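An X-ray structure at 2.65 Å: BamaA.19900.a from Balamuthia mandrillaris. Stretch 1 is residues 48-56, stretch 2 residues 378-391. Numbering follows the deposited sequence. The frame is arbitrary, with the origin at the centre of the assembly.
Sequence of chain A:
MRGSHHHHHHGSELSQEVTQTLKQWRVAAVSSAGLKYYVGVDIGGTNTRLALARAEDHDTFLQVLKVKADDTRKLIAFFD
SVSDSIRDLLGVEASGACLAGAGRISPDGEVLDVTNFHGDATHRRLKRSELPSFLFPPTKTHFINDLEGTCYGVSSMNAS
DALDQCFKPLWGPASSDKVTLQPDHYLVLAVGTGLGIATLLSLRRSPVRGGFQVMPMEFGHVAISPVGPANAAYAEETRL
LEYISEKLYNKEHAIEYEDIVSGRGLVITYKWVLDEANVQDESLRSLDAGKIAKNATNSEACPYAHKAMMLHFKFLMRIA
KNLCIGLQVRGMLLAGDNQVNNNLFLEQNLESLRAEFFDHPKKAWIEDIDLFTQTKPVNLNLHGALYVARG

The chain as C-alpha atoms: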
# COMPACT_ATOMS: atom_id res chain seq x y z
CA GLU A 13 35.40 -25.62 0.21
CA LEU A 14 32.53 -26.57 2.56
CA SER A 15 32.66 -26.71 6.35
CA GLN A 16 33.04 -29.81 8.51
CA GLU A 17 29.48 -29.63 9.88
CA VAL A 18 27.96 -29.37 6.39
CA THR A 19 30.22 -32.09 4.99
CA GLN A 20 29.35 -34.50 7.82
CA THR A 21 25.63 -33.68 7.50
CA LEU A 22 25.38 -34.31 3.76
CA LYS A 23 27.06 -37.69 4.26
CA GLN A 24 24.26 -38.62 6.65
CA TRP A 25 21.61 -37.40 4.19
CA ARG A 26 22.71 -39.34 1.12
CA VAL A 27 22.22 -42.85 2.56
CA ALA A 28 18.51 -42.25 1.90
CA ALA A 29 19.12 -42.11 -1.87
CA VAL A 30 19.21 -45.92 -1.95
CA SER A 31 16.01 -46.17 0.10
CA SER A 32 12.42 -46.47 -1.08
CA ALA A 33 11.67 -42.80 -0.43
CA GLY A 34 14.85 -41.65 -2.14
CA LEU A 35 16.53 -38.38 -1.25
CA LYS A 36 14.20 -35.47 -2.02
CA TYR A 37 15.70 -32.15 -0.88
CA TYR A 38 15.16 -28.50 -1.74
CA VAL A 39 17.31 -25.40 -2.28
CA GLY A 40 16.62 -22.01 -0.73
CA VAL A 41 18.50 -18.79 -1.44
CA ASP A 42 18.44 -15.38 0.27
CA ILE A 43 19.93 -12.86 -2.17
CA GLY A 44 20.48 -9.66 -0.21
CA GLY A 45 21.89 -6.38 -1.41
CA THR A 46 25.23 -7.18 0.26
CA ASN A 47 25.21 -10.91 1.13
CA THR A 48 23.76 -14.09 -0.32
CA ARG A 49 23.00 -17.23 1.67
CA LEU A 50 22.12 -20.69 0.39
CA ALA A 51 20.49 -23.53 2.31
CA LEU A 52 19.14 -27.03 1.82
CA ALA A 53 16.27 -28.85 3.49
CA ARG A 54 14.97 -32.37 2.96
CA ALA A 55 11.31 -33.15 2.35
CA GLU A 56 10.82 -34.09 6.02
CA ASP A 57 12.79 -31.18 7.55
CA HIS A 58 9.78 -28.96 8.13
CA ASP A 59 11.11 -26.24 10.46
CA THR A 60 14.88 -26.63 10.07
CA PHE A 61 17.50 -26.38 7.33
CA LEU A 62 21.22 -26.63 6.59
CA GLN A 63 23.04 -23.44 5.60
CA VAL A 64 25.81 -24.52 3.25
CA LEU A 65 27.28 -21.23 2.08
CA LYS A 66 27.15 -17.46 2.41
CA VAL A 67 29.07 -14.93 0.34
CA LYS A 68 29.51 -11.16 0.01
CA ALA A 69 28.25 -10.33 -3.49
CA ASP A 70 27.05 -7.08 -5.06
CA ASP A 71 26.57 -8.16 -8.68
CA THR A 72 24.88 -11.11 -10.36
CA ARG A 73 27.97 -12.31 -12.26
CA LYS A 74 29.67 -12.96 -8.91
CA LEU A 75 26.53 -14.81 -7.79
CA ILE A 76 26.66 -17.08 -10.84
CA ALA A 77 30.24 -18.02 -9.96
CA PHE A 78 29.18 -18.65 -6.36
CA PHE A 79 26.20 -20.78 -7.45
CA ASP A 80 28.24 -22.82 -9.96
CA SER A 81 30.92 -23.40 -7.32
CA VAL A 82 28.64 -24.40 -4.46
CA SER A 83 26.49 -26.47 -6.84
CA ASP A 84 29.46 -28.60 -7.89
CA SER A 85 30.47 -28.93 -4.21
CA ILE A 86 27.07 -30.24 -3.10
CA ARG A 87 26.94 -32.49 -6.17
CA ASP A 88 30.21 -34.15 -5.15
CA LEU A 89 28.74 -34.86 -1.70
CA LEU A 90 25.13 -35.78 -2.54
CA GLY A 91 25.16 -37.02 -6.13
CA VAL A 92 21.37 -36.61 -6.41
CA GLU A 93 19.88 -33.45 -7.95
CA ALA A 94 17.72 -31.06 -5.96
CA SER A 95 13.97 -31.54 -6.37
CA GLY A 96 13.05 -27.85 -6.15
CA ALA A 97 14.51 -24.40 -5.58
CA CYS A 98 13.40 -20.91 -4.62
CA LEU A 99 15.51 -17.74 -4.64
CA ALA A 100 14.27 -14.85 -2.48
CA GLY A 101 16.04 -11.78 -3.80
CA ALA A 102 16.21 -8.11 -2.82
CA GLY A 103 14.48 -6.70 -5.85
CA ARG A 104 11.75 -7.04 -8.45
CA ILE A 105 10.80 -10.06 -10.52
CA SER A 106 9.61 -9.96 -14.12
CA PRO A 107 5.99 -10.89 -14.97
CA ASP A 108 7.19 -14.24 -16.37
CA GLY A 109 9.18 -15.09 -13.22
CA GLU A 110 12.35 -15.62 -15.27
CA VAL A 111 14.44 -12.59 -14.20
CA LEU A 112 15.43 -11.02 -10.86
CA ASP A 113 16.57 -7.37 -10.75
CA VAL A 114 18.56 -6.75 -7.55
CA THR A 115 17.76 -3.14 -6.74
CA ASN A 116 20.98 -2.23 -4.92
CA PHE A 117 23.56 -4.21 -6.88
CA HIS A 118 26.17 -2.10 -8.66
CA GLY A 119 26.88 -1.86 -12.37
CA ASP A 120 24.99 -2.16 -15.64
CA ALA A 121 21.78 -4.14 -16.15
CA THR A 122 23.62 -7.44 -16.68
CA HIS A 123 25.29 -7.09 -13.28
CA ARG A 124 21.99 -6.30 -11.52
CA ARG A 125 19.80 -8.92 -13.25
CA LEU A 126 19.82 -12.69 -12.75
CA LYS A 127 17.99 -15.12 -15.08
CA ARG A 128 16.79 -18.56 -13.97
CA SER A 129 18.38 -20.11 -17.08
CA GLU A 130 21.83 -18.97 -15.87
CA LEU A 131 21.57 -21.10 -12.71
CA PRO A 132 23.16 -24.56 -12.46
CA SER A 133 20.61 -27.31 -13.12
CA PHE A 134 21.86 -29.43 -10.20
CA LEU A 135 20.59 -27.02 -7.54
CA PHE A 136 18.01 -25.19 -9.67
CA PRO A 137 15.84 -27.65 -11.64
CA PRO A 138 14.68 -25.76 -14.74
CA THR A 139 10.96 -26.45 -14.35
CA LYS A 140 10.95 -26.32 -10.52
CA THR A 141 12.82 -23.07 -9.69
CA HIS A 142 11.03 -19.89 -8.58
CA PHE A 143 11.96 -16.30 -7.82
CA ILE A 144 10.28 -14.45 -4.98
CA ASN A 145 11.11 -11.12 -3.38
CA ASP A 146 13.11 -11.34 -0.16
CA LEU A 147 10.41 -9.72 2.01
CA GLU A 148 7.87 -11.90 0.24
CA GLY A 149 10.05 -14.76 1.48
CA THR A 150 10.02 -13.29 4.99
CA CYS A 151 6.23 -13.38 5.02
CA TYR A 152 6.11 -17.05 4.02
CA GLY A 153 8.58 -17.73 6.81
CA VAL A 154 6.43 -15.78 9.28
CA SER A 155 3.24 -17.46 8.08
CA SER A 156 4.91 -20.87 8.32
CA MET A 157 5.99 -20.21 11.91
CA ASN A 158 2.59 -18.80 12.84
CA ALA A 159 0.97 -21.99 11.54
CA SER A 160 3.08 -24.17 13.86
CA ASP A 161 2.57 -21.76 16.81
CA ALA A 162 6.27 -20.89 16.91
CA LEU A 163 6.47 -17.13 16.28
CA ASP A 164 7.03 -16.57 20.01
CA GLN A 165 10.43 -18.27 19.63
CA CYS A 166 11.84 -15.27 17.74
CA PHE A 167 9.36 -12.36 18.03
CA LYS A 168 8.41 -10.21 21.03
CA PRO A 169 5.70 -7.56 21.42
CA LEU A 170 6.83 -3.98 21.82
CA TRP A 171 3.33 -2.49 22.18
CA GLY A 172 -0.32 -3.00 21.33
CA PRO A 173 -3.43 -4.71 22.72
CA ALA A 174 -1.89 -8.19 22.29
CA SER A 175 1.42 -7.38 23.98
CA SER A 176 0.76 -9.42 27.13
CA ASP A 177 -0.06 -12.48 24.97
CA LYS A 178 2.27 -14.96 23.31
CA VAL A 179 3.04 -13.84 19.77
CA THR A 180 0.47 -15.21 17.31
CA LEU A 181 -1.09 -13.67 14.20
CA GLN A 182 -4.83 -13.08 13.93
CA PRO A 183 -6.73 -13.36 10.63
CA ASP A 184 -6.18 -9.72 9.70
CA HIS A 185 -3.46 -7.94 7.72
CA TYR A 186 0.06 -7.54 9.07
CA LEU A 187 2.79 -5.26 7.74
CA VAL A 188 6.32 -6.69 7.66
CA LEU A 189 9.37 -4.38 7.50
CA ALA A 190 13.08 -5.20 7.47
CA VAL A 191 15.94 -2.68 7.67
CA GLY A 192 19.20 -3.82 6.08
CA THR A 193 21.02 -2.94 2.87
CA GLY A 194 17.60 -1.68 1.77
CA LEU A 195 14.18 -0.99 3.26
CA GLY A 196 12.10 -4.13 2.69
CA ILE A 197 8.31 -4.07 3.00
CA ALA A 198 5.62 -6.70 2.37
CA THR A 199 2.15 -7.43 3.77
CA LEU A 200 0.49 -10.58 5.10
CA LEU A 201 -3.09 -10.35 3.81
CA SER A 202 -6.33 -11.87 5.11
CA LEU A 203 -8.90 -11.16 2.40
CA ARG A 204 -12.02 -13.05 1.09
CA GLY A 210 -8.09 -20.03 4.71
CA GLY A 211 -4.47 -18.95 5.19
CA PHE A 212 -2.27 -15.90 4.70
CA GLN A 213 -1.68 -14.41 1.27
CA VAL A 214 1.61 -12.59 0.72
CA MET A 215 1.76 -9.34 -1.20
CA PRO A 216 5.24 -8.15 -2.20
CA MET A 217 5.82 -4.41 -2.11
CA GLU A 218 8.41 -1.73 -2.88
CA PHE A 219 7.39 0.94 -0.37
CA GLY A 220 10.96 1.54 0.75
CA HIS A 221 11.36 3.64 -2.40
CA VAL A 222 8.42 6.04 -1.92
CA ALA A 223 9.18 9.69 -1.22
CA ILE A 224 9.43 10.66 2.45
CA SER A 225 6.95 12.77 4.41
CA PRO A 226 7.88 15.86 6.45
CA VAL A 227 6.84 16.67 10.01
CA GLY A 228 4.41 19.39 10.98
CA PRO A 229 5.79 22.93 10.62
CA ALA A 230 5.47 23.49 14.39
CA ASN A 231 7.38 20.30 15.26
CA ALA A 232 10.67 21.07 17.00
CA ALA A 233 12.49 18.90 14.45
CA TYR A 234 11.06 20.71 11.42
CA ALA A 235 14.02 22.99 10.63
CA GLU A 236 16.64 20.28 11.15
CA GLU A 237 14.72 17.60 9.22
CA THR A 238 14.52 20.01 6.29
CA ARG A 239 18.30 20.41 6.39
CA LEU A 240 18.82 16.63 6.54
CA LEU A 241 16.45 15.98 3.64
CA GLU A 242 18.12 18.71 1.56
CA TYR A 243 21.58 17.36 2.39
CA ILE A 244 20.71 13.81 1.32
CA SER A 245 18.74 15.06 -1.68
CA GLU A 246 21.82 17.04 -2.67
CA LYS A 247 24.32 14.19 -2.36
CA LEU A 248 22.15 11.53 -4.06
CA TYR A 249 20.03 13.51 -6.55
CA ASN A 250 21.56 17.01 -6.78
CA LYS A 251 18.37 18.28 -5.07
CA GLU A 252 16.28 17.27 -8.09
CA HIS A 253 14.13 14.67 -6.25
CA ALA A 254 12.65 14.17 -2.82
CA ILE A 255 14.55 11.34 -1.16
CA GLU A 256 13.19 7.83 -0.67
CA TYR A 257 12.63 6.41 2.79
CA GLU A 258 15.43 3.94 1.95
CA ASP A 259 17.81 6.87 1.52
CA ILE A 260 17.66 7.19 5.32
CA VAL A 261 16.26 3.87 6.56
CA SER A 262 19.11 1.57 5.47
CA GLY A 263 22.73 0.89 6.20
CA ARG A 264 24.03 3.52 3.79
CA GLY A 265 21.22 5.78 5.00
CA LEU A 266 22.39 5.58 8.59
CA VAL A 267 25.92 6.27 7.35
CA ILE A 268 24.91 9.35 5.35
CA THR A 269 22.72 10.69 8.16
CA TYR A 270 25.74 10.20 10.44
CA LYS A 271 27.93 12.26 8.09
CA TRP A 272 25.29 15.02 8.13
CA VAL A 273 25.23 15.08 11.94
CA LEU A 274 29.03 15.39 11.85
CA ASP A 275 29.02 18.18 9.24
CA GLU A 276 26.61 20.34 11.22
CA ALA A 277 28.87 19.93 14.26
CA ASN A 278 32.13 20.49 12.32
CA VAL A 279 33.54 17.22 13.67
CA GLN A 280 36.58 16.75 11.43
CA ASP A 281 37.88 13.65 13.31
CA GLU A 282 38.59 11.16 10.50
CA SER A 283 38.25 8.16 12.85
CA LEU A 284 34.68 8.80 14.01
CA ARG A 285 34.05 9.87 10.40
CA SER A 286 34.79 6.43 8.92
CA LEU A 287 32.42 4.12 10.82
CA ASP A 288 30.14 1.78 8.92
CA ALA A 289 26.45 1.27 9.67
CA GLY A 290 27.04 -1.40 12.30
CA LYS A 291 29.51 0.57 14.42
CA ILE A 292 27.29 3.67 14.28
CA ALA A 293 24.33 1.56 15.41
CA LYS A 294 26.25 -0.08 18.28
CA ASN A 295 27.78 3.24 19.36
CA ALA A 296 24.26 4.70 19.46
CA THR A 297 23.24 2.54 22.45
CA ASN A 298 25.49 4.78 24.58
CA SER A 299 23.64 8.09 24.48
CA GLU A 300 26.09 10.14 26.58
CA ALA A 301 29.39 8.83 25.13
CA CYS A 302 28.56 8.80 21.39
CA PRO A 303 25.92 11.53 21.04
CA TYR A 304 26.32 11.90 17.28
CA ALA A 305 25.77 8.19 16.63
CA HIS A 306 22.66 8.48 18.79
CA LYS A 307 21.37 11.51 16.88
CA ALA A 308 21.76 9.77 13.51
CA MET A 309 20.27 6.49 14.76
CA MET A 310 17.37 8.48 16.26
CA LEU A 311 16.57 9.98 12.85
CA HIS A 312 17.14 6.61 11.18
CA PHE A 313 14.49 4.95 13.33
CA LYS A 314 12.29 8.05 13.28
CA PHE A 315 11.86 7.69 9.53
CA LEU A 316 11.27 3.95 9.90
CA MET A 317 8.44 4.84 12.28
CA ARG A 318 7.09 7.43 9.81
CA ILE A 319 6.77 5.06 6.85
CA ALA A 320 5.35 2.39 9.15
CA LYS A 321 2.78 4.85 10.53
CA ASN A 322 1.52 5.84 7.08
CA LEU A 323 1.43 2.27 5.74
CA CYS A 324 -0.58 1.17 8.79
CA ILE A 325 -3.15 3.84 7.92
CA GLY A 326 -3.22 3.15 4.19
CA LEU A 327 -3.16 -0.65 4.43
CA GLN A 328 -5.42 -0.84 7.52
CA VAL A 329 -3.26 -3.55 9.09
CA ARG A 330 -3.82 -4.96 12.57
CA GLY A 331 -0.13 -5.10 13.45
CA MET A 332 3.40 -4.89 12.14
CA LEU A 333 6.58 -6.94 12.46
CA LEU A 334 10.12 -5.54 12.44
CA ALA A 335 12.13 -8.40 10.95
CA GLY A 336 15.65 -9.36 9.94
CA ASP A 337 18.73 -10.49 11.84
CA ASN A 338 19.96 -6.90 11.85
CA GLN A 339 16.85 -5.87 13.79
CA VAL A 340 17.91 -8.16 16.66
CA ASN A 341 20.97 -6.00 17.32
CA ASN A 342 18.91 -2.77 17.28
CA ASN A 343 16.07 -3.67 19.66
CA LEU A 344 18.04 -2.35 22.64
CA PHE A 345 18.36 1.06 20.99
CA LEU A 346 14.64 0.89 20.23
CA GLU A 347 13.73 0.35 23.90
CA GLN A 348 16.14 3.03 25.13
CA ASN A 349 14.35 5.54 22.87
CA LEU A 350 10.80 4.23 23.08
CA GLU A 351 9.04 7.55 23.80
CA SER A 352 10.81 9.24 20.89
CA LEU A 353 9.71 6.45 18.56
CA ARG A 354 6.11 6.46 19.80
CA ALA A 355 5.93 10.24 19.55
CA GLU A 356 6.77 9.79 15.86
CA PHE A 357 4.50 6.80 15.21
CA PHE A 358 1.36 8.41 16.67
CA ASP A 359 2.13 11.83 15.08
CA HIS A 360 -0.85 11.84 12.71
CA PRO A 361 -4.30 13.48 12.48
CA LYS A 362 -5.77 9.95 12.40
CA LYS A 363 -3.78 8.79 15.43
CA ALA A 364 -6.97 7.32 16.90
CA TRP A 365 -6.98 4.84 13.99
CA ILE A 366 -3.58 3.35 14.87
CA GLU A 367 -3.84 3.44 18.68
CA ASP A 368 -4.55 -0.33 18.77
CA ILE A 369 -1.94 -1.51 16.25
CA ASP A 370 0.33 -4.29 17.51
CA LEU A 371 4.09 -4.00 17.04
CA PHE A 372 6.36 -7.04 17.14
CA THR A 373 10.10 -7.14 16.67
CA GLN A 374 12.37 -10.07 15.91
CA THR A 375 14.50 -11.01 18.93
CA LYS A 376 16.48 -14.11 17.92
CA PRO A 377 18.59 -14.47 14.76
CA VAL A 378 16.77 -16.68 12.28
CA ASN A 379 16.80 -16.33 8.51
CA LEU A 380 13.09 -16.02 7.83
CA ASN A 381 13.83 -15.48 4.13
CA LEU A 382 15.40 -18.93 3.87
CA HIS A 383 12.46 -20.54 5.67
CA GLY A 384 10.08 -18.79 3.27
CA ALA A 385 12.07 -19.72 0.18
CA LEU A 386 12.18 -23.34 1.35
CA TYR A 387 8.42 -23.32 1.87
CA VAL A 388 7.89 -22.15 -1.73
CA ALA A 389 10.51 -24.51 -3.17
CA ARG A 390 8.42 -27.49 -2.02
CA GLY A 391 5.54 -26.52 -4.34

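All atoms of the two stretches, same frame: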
# COMPACT_ATOMS: atom_id res chain seq x y z
N THR A 48 24.61 -13.02 0.14
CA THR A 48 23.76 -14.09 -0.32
C THR A 48 24.01 -15.33 0.52
O THR A 48 25.16 -15.66 0.82
CB THR A 48 24.00 -14.37 -1.81
OG1 THR A 48 23.32 -13.37 -2.59
CG2 THR A 48 23.49 -15.74 -2.21
N ARG A 49 22.93 -16.00 0.91
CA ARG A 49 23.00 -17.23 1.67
C ARG A 49 22.25 -18.32 0.92
O ARG A 49 21.27 -18.05 0.23
CB ARG A 49 22.40 -17.04 3.06
CG ARG A 49 23.17 -16.05 3.91
CD ARG A 49 22.43 -15.71 5.19
NE ARG A 49 23.33 -15.16 6.20
CZ ARG A 49 23.68 -13.87 6.28
NH1 ARG A 49 23.21 -13.00 5.39
NH2 ARG A 49 24.51 -13.46 7.23
N LEU A 50 22.73 -19.55 1.05
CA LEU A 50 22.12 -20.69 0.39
C LEU A 50 21.93 -21.79 1.43
O LEU A 50 22.79 -21.99 2.29
CB LEU A 50 22.97 -21.19 -0.79
CG LEU A 50 22.34 -22.24 -1.72
CD1 LEU A 50 22.80 -22.04 -3.14
CD2 LEU A 50 22.67 -23.64 -1.26
N ALA A 51 20.80 -22.49 1.34
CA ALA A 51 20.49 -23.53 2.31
C ALA A 51 19.77 -24.67 1.62
O ALA A 51 19.16 -24.51 0.56
CB ALA A 51 19.64 -22.99 3.46
N LEU A 52 19.83 -25.84 2.26
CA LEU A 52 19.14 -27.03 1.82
C LEU A 52 18.24 -27.54 2.93
O LEU A 52 18.53 -27.36 4.12
CB LEU A 52 20.11 -28.14 1.42
CG LEU A 52 21.29 -27.76 0.54
CD1 LEU A 52 22.20 -28.97 0.39
CD2 LEU A 52 20.84 -27.23 -0.81
N ALA A 53 17.14 -28.17 2.54
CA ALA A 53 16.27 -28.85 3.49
C ALA A 53 15.66 -30.06 2.80
O ALA A 53 15.27 -29.99 1.63
CB ALA A 53 15.18 -27.93 4.04
N ARG A 54 15.60 -31.18 3.51
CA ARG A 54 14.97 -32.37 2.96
C ARG A 54 13.46 -32.24 3.03
O ARG A 54 12.91 -31.34 3.67
CB ARG A 54 15.44 -33.62 3.70
CG ARG A 54 16.93 -33.91 3.58
CD ARG A 54 17.35 -34.99 4.55
NE ARG A 54 17.15 -34.56 5.93
CZ ARG A 54 17.28 -35.35 6.99
NH1 ARG A 54 17.61 -36.63 6.83
NH2 ARG A 54 17.07 -34.87 8.21
N ALA A 55 12.77 -33.17 2.37
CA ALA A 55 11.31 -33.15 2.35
C ALA A 55 10.73 -33.19 3.76
O ALA A 55 9.70 -32.55 4.02
CB ALA A 55 10.79 -34.34 1.53
N GLU A 56 11.36 -33.91 4.68
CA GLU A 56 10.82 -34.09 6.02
C GLU A 56 11.31 -33.06 7.03
O GLU A 56 10.74 -32.96 8.12
CB GLU A 56 11.15 -35.50 6.55
CG GLU A 56 12.62 -35.75 6.80
CD GLU A 56 13.33 -36.37 5.60
OE1 GLU A 56 13.00 -36.02 4.44
OE2 GLU A 56 14.23 -37.22 5.83
N VAL A 378 17.32 -15.56 13.03
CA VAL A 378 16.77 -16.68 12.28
C VAL A 378 16.52 -16.14 10.88
O VAL A 378 16.02 -15.02 10.71
CB VAL A 378 15.51 -17.26 12.93
CG1 VAL A 378 14.45 -16.20 13.15
CG2 VAL A 378 14.95 -18.39 12.10
N ASN A 379 16.92 -16.88 9.85
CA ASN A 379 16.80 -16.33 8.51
C ASN A 379 15.41 -16.69 8.00
O ASN A 379 15.17 -17.76 7.46
CB ASN A 379 17.92 -16.82 7.60
CG ASN A 379 18.15 -15.89 6.42
OD1 ASN A 379 17.22 -15.23 5.97
ND2 ASN A 379 19.38 -15.81 5.94
N LEU A 380 14.47 -15.78 8.23
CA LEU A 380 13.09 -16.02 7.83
C LEU A 380 12.97 -16.11 6.32
O LEU A 380 12.09 -16.82 5.82
CB LEU A 380 12.19 -14.92 8.40
CG LEU A 380 11.91 -14.99 9.90
CD1 LEU A 380 11.24 -13.70 10.39
CD2 LEU A 380 11.03 -16.18 10.24
N ASN A 381 13.83 -15.40 5.59
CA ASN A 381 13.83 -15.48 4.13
C ASN A 381 14.09 -16.90 3.66
O ASN A 381 13.43 -17.39 2.73
CB ASN A 381 14.88 -14.54 3.55
CG ASN A 381 14.62 -13.09 3.90
OD1 ASN A 381 13.68 -12.78 4.64
ND2 ASN A 381 15.45 -12.20 3.38
N LEU A 382 15.07 -17.57 4.28
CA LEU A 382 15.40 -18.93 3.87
C LEU A 382 14.26 -19.89 4.18
O LEU A 382 13.95 -20.76 3.37
CB LEU A 382 16.69 -19.39 4.54
CG LEU A 382 17.98 -18.72 4.09
CD1 LEU A 382 19.12 -19.22 4.94
CD2 LEU A 382 18.25 -19.00 2.62
N HIS A 383 13.63 -19.73 5.35
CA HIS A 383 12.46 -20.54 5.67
C HIS A 383 11.37 -20.34 4.62
O HIS A 383 10.78 -21.31 4.13
CB HIS A 383 11.92 -20.21 7.06
CG HIS A 383 12.68 -20.85 8.18
ND1 HIS A 383 13.63 -20.18 8.92
CD2 HIS A 383 12.63 -22.10 8.69
CE1 HIS A 383 14.12 -20.99 9.84
NE2 HIS A 383 13.54 -22.16 9.72
N GLY A 384 11.10 -19.08 4.27
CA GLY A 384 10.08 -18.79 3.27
C GLY A 384 10.42 -19.38 1.92
O GLY A 384 9.59 -20.04 1.29
N ALA A 385 11.66 -19.16 1.46
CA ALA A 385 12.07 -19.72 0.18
C ALA A 385 11.94 -21.24 0.18
O ALA A 385 11.54 -21.83 -0.83
CB ALA A 385 13.50 -19.31 -0.15
N LEU A 386 12.27 -21.89 1.30
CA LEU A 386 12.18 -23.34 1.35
C LEU A 386 10.73 -23.81 1.40
O LEU A 386 10.42 -24.90 0.92
CB LEU A 386 12.97 -23.88 2.53
CG LEU A 386 14.48 -23.92 2.33
CD1 LEU A 386 15.20 -24.22 3.63
CD2 LEU A 386 14.85 -24.95 1.28
N TYR A 387 9.83 -22.99 1.95
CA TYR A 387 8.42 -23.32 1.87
C TYR A 387 7.92 -23.28 0.43
O TYR A 387 7.23 -24.21 -0.02
CB TYR A 387 7.63 -22.36 2.76
CG TYR A 387 6.14 -22.43 2.57
CD1 TYR A 387 5.40 -23.45 3.15
CD2 TYR A 387 5.46 -21.46 1.84
CE1 TYR A 387 4.02 -23.52 2.98
CE2 TYR A 387 4.09 -21.51 1.67
CZ TYR A 387 3.38 -22.55 2.24
OH TYR A 387 2.02 -22.60 2.07
N VAL A 388 8.29 -22.25 -0.33
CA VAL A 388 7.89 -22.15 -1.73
C VAL A 388 8.53 -23.25 -2.57
O VAL A 388 7.88 -23.83 -3.45
CB VAL A 388 8.25 -20.76 -2.28
CG1 VAL A 388 7.93 -20.71 -3.76
CG2 VAL A 388 7.52 -19.66 -1.50
N ALA A 389 9.81 -23.55 -2.33
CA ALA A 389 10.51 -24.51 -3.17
C ALA A 389 9.85 -25.88 -3.16
O ALA A 389 10.05 -26.67 -4.09
CB ALA A 389 11.96 -24.64 -2.73
N ARG A 390 9.07 -26.19 -2.12
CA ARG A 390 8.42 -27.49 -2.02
C ARG A 390 7.19 -27.60 -2.91
O ARG A 390 6.73 -28.72 -3.15
CB ARG A 390 8.05 -27.77 -0.56
CG ARG A 390 9.26 -28.00 0.33
CD ARG A 390 8.83 -28.35 1.73
NE ARG A 390 9.91 -28.96 2.51
CZ ARG A 390 10.67 -28.31 3.39
NH1 ARG A 390 11.61 -28.97 4.05
NH2 ARG A 390 10.50 -27.00 3.61
N GLY A 391 6.67 -26.49 -3.43
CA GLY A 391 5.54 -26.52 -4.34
C GLY A 391 4.21 -26.38 -3.64
O GLY A 391 3.16 -26.35 -4.29
OXT GLY A 391 4.14 -26.31 -2.41

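The packing of a helix against the face of a β-strand depends on matching two repeats, and the contact between residues 48-56 and 378-391 of BamaA.19900.a is a compact example. Residues 48-54 form the end of a strand that begins earlier in the chain; a helix starts at Leu380, just after the N-cap residue Asn379. The two segments run in broadly the same direction, their axes inclined at 48° and 9.4 Å apart at closest approach. Residues that touch are at least 330 positions apart in sequence, so the contact is a product of the tertiary fold.

A strand presents every second residue on one face, whereas a helix returns to the same side after about four. Ala51 therefore lies nearest Leu382 (CA to CA, 7.0 Å), and Ala53 nearest Leu386 (CA to CA, 7.2 Å). Continuing the pattern, Ala55 is nearest Arg390, although its own CB points away. The helix is held by the usual backbone ladder, including Leu386 N to Leu382 O at 2.9 Å, which links the two leucines that face the strand. At its start, Asn379 O accepts from His383 N at 3.3 Å and also from the side chain, His383 ND1, at 3.2 Å.

The centre of the contact is apolar and pairs small residues with large ones. Arg49, Ala51 and Ala53 direct their CA-to-CB bonds toward the helix, while Leu50 and Leu52 direct theirs away. The alanine methyls leave room for the leucines: Ala51 CB meets Leu382 CD1 at 4.1 Å, and Ala53 CB meets Leu386 CD1 at 3.7 Å. Both leucines adopt the m,t rotamer, so the same side-chain shape recurs one helical turn later.

An arginine lies toward each end of this apolar row. Arg49 extends alongside Asn379, with CD 3.1 Å from Asn379 ND2, a close approach but not a hydrogen bond; that amide nitrogen is bonded elsewhere in the structure. Arg390 supplies the single hydrogen bond between the stretches, from NH1 to Arg54 O at 2.7 Å. The oxygen lies near the guanidinium plane, where the N-H groups point, and the 147° angle at the hydrogen is reasonable, although the position of NH1 is less certain because it crowds another atom in the model. The acceptor is the backbone of Arg54, whose CA-to-CB bond points away from the helix; within the strand's own stretch, Arg54 NH1 lies 3.6 Å from Glu56 OE2 in a purely electrostatic salt bridge.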